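Carboxylic ester hydrolase (Aspergillus niger, PDB 7K4O) hydrolyses ester bonds as a fungal tannase, probably releasing gallic acid from tannins by a serine-hydrolase mechanism. Local coordinates at residues F62-D67 with S159-A164; I208-F213 with A463-T468. All coordinates share one frame; numbering follows the deposited sequence. Where two conformers were deposited one is given.

Interaction 1: residues F62-D67 with S159-A164; sequences FAYSHD and SLIGKA
One face of the Tyr64 ring is covered by Ile161 CD1, and the edge of the Phe62 ring meets Ile161 CG2, near the ring plane. The contact is helix-on-sheet packing in the alpha/beta-hydrolase fold: strand 50-66 belongs to the large mixed sheet, and helix 144-169 packs against it. The backbones stay well apart, with Tyr64 CA 10.0 Å from Ile161 CA, and side chains span the gap.

The Tyr64 contact is a CH-pi interaction. Ile161 CD1 is 4.0 Å from the ring centroid and 21° off the ring normal. It is displaced toward the CD2-CE2 side of the ring. The Phe62 contact is plain apolar packing at the far end of the ring.

The torsions of Ile161 aim its two branches at different rings. With chi1 at -66° and chi2 extended at 165°, the CG1 branch carries CD1 over Tyr64, while CG2 is left to face the Phe62 edge.

All three residues are buried. Phe62 and Tyr64 also touch Leu76 of the neighbouring strand 74-81, and Phe24 from a loop packs on Ile161. The hydroxyl OH of Tyr64 is hydrogen-bonded to Glu157 OE1, one helical turn before Ile161, so the polar end of the ring is tied to the same helix. At the Phe62 edge, Ile161 CG2 lies 3.7 Å from Phe62 CZ and 3.9 Å from Phe62 CE2.

Interaction 2: residues I208-F213 with A463-T468; sequences IGAPAF and AGHCAT. With GDE (3,4,5-trihydroxybenzoic acid), chain J.
The gallate pocket and a probable Ser-His-Asp catalytic triad meet at this contact, where Ala210 and His465 approach each other. Segment 208-213 covers the last two residues of strand 205-209 and the loop after it. The histidine sits on a second loop, 463-468. The methyl CB of Ala210 packs against Cys466 SG at 3.9 Å. That sulfur is in a disulfide with Cys185, next to Ser186. The carbonyl O of Ala210 comes to the edge of the His465 ring, 4.3 Å from His465 CE1.

The His465 side chain is extended at chi1 (-180°), which swings the imidazole toward the Ala210 carbonyl and the ligand. Cys466 SG lies 3.9 Å above one face of this ring, toward its rim. On the ligand side, His465 NE2 donates a hydrogen bond to GDE OAB of 3.2 Å, with an N-H...O angle of 155°. The oxygen lies at the ring edge, in plane. Ala212 CB touches the gallate ring at GDE CAI, 3.7 Å away.

NE2 is also hydrogen-bonded to Ser186 OG, and ND1 to Asp419 OD2. The histidine thus links the presumed nucleophile to the bound acid, consistent with gallate occupying the acyl product site of a serine esterase.

Both contacts reach the same mixed sheet but do different work. Interaction 1 packs a helix against strand 50-66, toward the side of the sheet that ends in strand 28-47. Interaction 2 lies near the centre of the chain, where strand 205-209 leads into the gallate pocket. Their centres are about 29 Å apart, and their nearest atoms about 12 Å apart, without touching. Both segments of interaction 1 precede those of interaction 2 in the chain. The first is purely apolar across its segments; its centre is about 25 Å from the centre of the chain, away from the annotated sites. The second combines apolar packing with a hydrogen bond from His465 to the ligand.

Interaction 1: residues F62-D67 with S159-A164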
ATOM      1  N   PHE A  62     -14.457 -22.116  -1.928  1.00 20.40           N
ATOM      2  CA  PHE A  62     -14.984 -22.961  -0.861  1.00 20.24           C
ATOM      3  C   PHE A  62     -14.987 -22.168   0.452  1.00 21.76           C
ATOM      4  O   PHE A  62     -14.422 -21.071   0.509  1.00 22.05           O
ATOM      5  CB  PHE A  62     -14.206 -24.258  -0.691  1.00 21.63           C
ATOM      6  CG  PHE A  62     -12.739 -24.081  -0.415  1.00 20.92           C
ATOM      7  CD1 PHE A  62     -11.853 -23.969  -1.470  1.00 21.85           C
ATOM      8  CD2 PHE A  62     -12.254 -23.992   0.871  1.00 23.18           C
ATOM      9  CE1 PHE A  62     -10.500 -23.777  -1.235  1.00 24.00           C
ATOM     10  CE2 PHE A  62     -10.888 -23.858   1.119  1.00 24.38           C
ATOM     11  CZ  PHE A  62     -10.023 -23.701   0.064  1.00 24.53           C
ATOM     12  N   ALA A  63     -15.702 -22.721   1.420  1.00 21.20           N
ATOM     13  CA  ALA A  63     -15.939 -22.079   2.723  1.00 23.33           C
ATOM     14  C   ALA A  63     -15.256 -22.875   3.818  1.00 21.25           C
ATOM     15  O   ALA A  63     -15.112 -24.108   3.758  1.00 23.35           O
ATOM     16  CB  ALA A  63     -17.434 -21.985   2.989  1.00 23.97           C
ATOM     17  N   TYR A  64     -14.893 -22.169   4.886  1.00 22.01           N
ATOM     18  CA  TYR A  64     -14.481 -22.797   6.148  1.00 21.16           C
ATOM     19  C   TYR A  64     -15.046 -21.976   7.313  1.00 23.20           C
ATOM     20  O   TYR A  64     -15.557 -20.888   7.101  1.00 22.82           O
ATOM     21  CB  TYR A  64     -12.972 -22.982   6.230  1.00 21.85           C
ATOM     22  CG  TYR A  64     -12.136 -21.739   6.376  1.00 20.94           C
ATOM     23  CD1 TYR A  64     -11.842 -21.214   7.624  1.00 20.68           C
ATOM     24  CD2 TYR A  64     -11.590 -21.111   5.285  1.00 20.78           C
ATOM     25  CE1 TYR A  64     -11.008 -20.116   7.765  1.00 20.40           C
ATOM     26  CE2 TYR A  64     -10.777 -19.998   5.396  1.00 20.59           C
ATOM     27  CZ  TYR A  64     -10.465 -19.495   6.640  1.00 19.76           C
ATOM     28  OH  TYR A  64      -9.637 -18.413   6.750  1.00 21.14           O
ATOM     29  N   SER A  65     -14.925 -22.519   8.510  1.00 22.61           N
ATOM     30  CA  SER A  65     -15.410 -21.819   9.713  0.88 22.20           C
ATOM     31  C   SER A  65     -14.459 -22.029  10.882  1.00 21.85           C
ATOM     32  O   SER A  65     -13.716 -23.017  10.910  1.00 23.17           O
ATOM     33  CB  SER A  65     -16.798 -22.244  10.048  0.88 25.08           C
ATOM     34  OG  SER A  65     -16.876 -23.622  10.322  0.88 23.64           O
ATOM     35  N   HIS A  66     -14.493 -21.085  11.832  1.00 22.02           N
ATOM     36  CA  HIS A  66     -13.743 -21.172  13.086  1.00 21.25           C
ATOM     37  C   HIS A  66     -14.620 -21.890  14.101  1.00 22.13           C
ATOM     38  O   HIS A  66     -15.714 -21.380  14.404  1.00 23.56           O
ATOM     39  CB  HIS A  66     -13.364 -19.797  13.608  1.00 22.54           C
ATOM     40  CG  HIS A  66     -12.395 -19.080  12.738  1.00 19.88           C
ATOM     41  ND1 HIS A  66     -12.796 -18.354  11.666  1.00 22.80           N
ATOM     42  CD2 HIS A  66     -11.052 -18.987  12.783  1.00 21.61           C
ATOM     43  CE1 HIS A  66     -11.699 -17.828  11.067  1.00 23.24           C
ATOM     44  NE2 HIS A  66     -10.628 -18.232  11.727  1.00 21.92           N
ATOM     45  N   ASP A  67     -14.105 -22.965  14.629  1.00 22.78           N
ATOM     46  CA  ASP A  67     -14.792 -23.753  15.681  1.00 23.43           C
ATOM     47  C   ASP A  67     -15.159 -22.813  16.838  1.00 22.68           C
ATOM     48  O   ASP A  67     -14.331 -22.059  17.286  1.00 23.50           O
ATOM     49  CB  ASP A  67     -13.935 -24.898  16.147  1.00 22.80           C
ATOM     50  CG  ASP A  67     -13.590 -25.903  15.050  1.00 24.15           C
ATOM     51  OD1 ASP A  67     -14.226 -25.815  13.960  1.00 26.84           O
ATOM     52  OD2 ASP A  67     -12.632 -26.698  15.283  1.00 24.39           O
ATOM     53  N   SER A 159      -2.916 -18.559   3.453  1.00 18.85           N
ATOM     54  CA  SER A 159      -1.638 -19.171   3.018  1.00 20.38           C
ATOM     55  C   SER A 159      -1.589 -20.626   3.449  1.00 20.27           C
ATOM     56  O   SER A 159      -1.184 -21.502   2.618  1.00 19.98           O
ATOM     57  CB  SER A 159      -0.466 -18.402   3.533  1.00 21.18           C
ATOM     58  OG  SER A 159      -0.411 -17.133   2.925  1.00 23.73           O
ATOM     59  N   LEU A 160      -1.927 -20.946   4.699  1.00 19.43           N
ATOM     60  CA  LEU A 160      -1.810 -22.351   5.161  1.00 20.56           C
ATOM     61  C   LEU A 160      -2.714 -23.238   4.315  1.00 21.89           C
ATOM     62  O   LEU A 160      -2.272 -24.297   3.861  1.00 21.62           O
ATOM     63  CB  LEU A 160      -2.171 -22.444   6.631  1.00 22.52           C
ATOM     64  CG  LEU A 160      -1.128 -21.869   7.574  1.00 21.88           C
ATOM     65  CD1 LEU A 160      -1.690 -21.722   8.990  1.00 23.55           C
ATOM     66  CD2 LEU A 160       0.090 -22.771   7.605  1.00 25.46           C
ATOM     67  N   ILE A 161      -3.970 -22.847   4.129  1.00 19.53           N
ATOM     68  CA  ILE A 161      -4.948 -23.689   3.384  1.00 20.18           C
ATOM     69  C   ILE A 161      -4.576 -23.750   1.892  1.00 21.29           C
ATOM     70  O   ILE A 161      -4.582 -24.872   1.308  1.00 21.44           O
ATOM     71  CB  ILE A 161      -6.375 -23.183   3.582  1.00 20.51           C
ATOM     72  CG1 ILE A 161      -6.788 -23.349   5.023  1.00 21.79           C
ATOM     73  CG2 ILE A 161      -7.307 -23.880   2.618  1.00 23.01           C
ATOM     74  CD1 ILE A 161      -8.036 -22.546   5.378  1.00 23.60           C
ATOM     75  N   GLY A 162      -4.289 -22.617   1.289  1.00 19.87           N
ATOM     76  CA  GLY A 162      -4.008 -22.519  -0.151  1.00 20.05           C
ATOM     77  C   GLY A 162      -2.755 -23.272  -0.543  1.00 20.22           C
ATOM     78  O   GLY A 162      -2.749 -23.988  -1.548  1.00 20.44           O
ATOM     79  N   LYS A 163      -1.705 -23.157   0.261  1.00 20.78           N
ATOM     80  CA  LYS A 163      -0.444 -23.877  -0.033  1.00 21.97           C
ATOM     81  C   LYS A 163      -0.692 -25.387   0.066  1.00 21.15           C
ATOM     82  O   LYS A 163      -0.171 -26.108  -0.778  1.00 21.67           O
ATOM     83  CB  LYS A 163       0.700 -23.406   0.850  1.00 20.19           C
ATOM     84  CG  LYS A 163       1.133 -21.984   0.530  1.00 20.99           C
ATOM     85  CD  LYS A 163       2.011 -21.342   1.600  1.00 23.63           C
ATOM     86  CE  LYS A 163       3.299 -22.075   1.840  1.00 24.21           C
ATOM     87  NZ  LYS A 163       4.061 -21.479   2.972  1.00 24.75           N
ATOM     88  N   ALA A 164      -1.435 -25.858   1.038  1.00 20.20           N
ATOM     89  CA  ALA A 164      -1.693 -27.291   1.192  1.00 22.02           C
ATOM     90  C   ALA A 164      -2.525 -27.784  -0.010  1.00 23.91           C
ATOM     91  O   ALA A 164      -2.216 -28.864  -0.541  1.00 22.40           O
ATOM     92  CB  ALA A 164      -2.369 -27.613   2.489  1.00 25.24           C
TER

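Interaction 2: residues I208-F213 with A463-T468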
ATOM      1  N   ILE A 208       5.375  -5.467  -1.920  1.00 20.50           N
ATOM      2  CA  ILE A 208       4.573  -4.534  -1.080  1.00 20.51           C
ATOM      3  C   ILE A 208       4.656  -3.117  -1.626  1.00 19.73           C
ATOM      4  O   ILE A 208       5.754  -2.564  -1.634  1.00 21.62           O
ATOM      5  CB  ILE A 208       5.004  -4.608   0.381  1.00 21.43           C
ATOM      6  CG1 ILE A 208       4.673  -5.991   0.933  1.00 22.82           C
ATOM      7  CG2 ILE A 208       4.304  -3.493   1.168  1.00 22.35           C
ATOM      8  CD1 ILE A 208       5.345  -6.322   2.221  1.00 22.36           C
ATOM      9  N   GLY A 209       3.519  -2.618  -2.067  1.00 21.23           N
ATOM     10  CA  GLY A 209       3.392  -1.205  -2.442  1.00 21.45           C
ATOM     11  C   GLY A 209       2.799  -0.341  -1.333  1.00 22.80           C
ATOM     12  O   GLY A 209       1.795  -0.782  -0.713  1.00 23.24           O
ATOM     13  N   ALA A 210       3.336   0.881  -1.158  1.00 21.07           N
ATOM     14  CA  ALA A 210       2.779   2.003  -0.333  1.00 23.57           C
ATOM     15  C   ALA A 210       1.857   1.485   0.767  1.00 21.02           C
ATOM     16  O   ALA A 210       0.642   1.666   0.721  1.00 22.94           O
ATOM     17  CB  ALA A 210       2.029   2.959  -1.232  1.00 24.34           C
ATOM     18  N   PRO A 211       2.407   0.803   1.773  1.00 22.76           N
ATOM     19  CA  PRO A 211       1.567   0.125   2.743  1.00 21.30           C
ATOM     20  C   PRO A 211       0.867   1.084   3.716  1.00 20.42           C
ATOM     21  O   PRO A 211       1.538   1.998   4.249  1.00 21.16           O
ATOM     22  CB  PRO A 211       2.548  -0.812   3.445  1.00 21.26           C
ATOM     23  CG  PRO A 211       3.894  -0.143   3.315  1.00 23.40           C
ATOM     24  CD  PRO A 211       3.836   0.516   1.963  1.00 22.75           C
ATOM     25  N   ALA A 212      -0.391   0.772   4.010  1.00 21.42           N
ATOM     26  CA  ALA A 212      -1.175   1.480   5.045  1.00 21.44           C
ATOM     27  C   ALA A 212      -0.836   0.974   6.453  1.00 21.21           C
ATOM     28  O   ALA A 212      -1.771   0.729   7.253  1.00 22.39           O
ATOM     29  CB  ALA A 212      -2.611   1.377   4.727  1.00 23.36           C
ATOM     30  N   PHE A 213       0.458   0.815   6.742  1.00 20.58           N
ATOM     31  CA  PHE A 213       0.901   0.435   8.103  1.00 21.16           C
ATOM     32  C   PHE A 213       1.059   1.719   8.957  1.00 20.52           C
ATOM     33  O   PHE A 213       0.658   2.827   8.550  1.00 21.07           O
ATOM     34  CB  PHE A 213       2.111  -0.476   8.030  1.00 21.85           C
ATOM     35  CG  PHE A 213       3.353   0.065   7.379  1.00 20.42           C
ATOM     36  CD1 PHE A 213       3.521   1.396   7.083  1.00 20.71           C
ATOM     37  CD2 PHE A 213       4.390  -0.829   7.088  1.00 23.36           C
ATOM     38  CE1 PHE A 213       4.727   1.842   6.553  1.00 23.75           C
ATOM     39  CE2 PHE A 213       5.568  -0.387   6.512  1.00 23.34           C
ATOM     40  CZ  PHE A 213       5.756   0.951   6.316  1.00 21.97           C
ATOM     41  N   ALA A 463       4.856   9.045  -9.370  1.00 26.77           N
ATOM     42  CA  ALA A 463       3.684   8.172  -9.224  1.00 25.64           C
ATOM     43  C   ALA A 463       2.780   8.634  -8.064  1.00 24.08           C
ATOM     44  O   ALA A 463       3.258   9.283  -7.088  1.00 27.10           O
ATOM     45  CB  ALA A 463       4.136   6.741  -9.007  1.00 28.24           C
ATOM     46  N   GLY A 464       1.528   8.304  -8.221  1.00 25.00           N
ATOM     47  CA  GLY A 464       0.467   8.643  -7.264  1.00 28.16           C
ATOM     48  C   GLY A 464       0.361   7.527  -6.239  1.00 28.69           C
ATOM     49  O   GLY A 464       1.413   7.006  -5.824  1.00 28.92           O
ATOM     50  N   HIS A 465      -0.868   7.185  -5.894  1.00 30.31           N
ATOM     51  CA  HIS A 465      -1.152   6.189  -4.845  1.00 30.02           C
ATOM     52  C   HIS A 465      -1.343   4.827  -5.509  1.00 27.06           C
ATOM     53  O   HIS A 465      -2.398   4.600  -6.054  1.00 26.95           O
ATOM     54  CB  HIS A 465      -2.353   6.609  -4.014  1.00 33.77           C
ATOM     55  CG  HIS A 465      -2.617   5.603  -2.958  1.00 32.50           C
ATOM     56  ND1 HIS A 465      -1.609   5.168  -2.091  1.00 33.32           N
ATOM     57  CD2 HIS A 465      -3.731   4.924  -2.652  1.00 33.17           C
ATOM     58  CE1 HIS A 465      -2.131   4.248  -1.294  1.00 33.47           C
ATOM     59  NE2 HIS A 465      -3.408   4.105  -1.628  1.00 32.89           N
ATOM     60  N   CYS A 466      -0.302   4.005  -5.490  1.00 28.91           N
ATOM     61  CA  CYS A 466      -0.321   2.651  -6.077  1.00 31.79           C
ATOM     62  C   CYS A 466      -0.745   2.714  -7.543  1.00 27.83           C
ATOM     63  O   CYS A 466      -1.482   1.827  -7.980  1.00 28.13           O
ATOM     64  CB  CYS A 466      -1.305   1.780  -5.319  1.00 35.33           C
ATOM     65  SG  CYS A 466      -0.726   1.486  -3.630  0.78 39.69           S
ATOM     66  N   ALA A 467      -0.364   3.769  -8.245  1.00 28.19           N
ATOM     67  CA  ALA A 467      -0.812   3.965  -9.648  1.00 27.99           C
ATOM     68  C   ALA A 467       0.019   5.063 -10.251  1.00 26.55           C
ATOM     69  O   ALA A 467       0.635   5.868  -9.514  1.00 29.17           O
ATOM     70  CB  ALA A 467      -2.271   4.301  -9.760  1.00 29.15           C
ATOM     71  N   THR A 468      -0.037   5.121 -11.570  1.00 28.35           N
ATOM     72  CA  THR A 468       0.556   6.253 -12.330  1.00 29.59           C
ATOM     73  C   THR A 468      -0.236   7.521 -12.003  1.00 30.17           C
ATOM     74  O   THR A 468      -1.399   7.454 -11.503  1.00 30.28           O
ATOM     75  CB  THR A 468       0.584   5.947 -13.830  1.00 30.20           C
ATOM     76  OG1 THR A 468      -0.734   5.588 -14.222  1.00 30.91           O
ATOM     77  CG2 THR A 468       1.527   4.812 -14.138  1.00 34.03           C
TER
HETATM   78  OAA GDE J 603      -5.943   0.785   0.522  0.99 26.88           O
HETATM   79  OAB GDE J 603      -6.052   2.658  -0.651  0.99 31.84           O
HETATM   80  OAC GDE J 603      -6.102   2.497   5.370  0.96 23.14           O
HETATM   81  OAD GDE J 603      -4.642   6.213   2.745  0.99 23.99           O
HETATM   82  OAE GDE J 603      -5.206   5.154   5.134  0.90 22.20           O
HETATM   83  CAF GDE J 603      -6.009   2.266   2.920  0.99 25.42           C
HETATM   84  CAG GDE J 603      -5.264   4.162   1.575  0.95 24.79           C
HETATM   85  CAH GDE J 603      -5.931   2.050   0.445  1.00 30.77           C
HETATM   86  CAI GDE J 603      -5.837   3.027   4.086  1.00 24.04           C
HETATM   87  CAJ GDE J 603      -5.126   4.945   2.751  0.99 25.67           C
HETATM   88  CAK GDE J 603      -5.768   2.877   1.700  0.95 25.39           C
HETATM   89  CAL GDE J 603      -5.384   4.369   3.966  0.94 24.98           C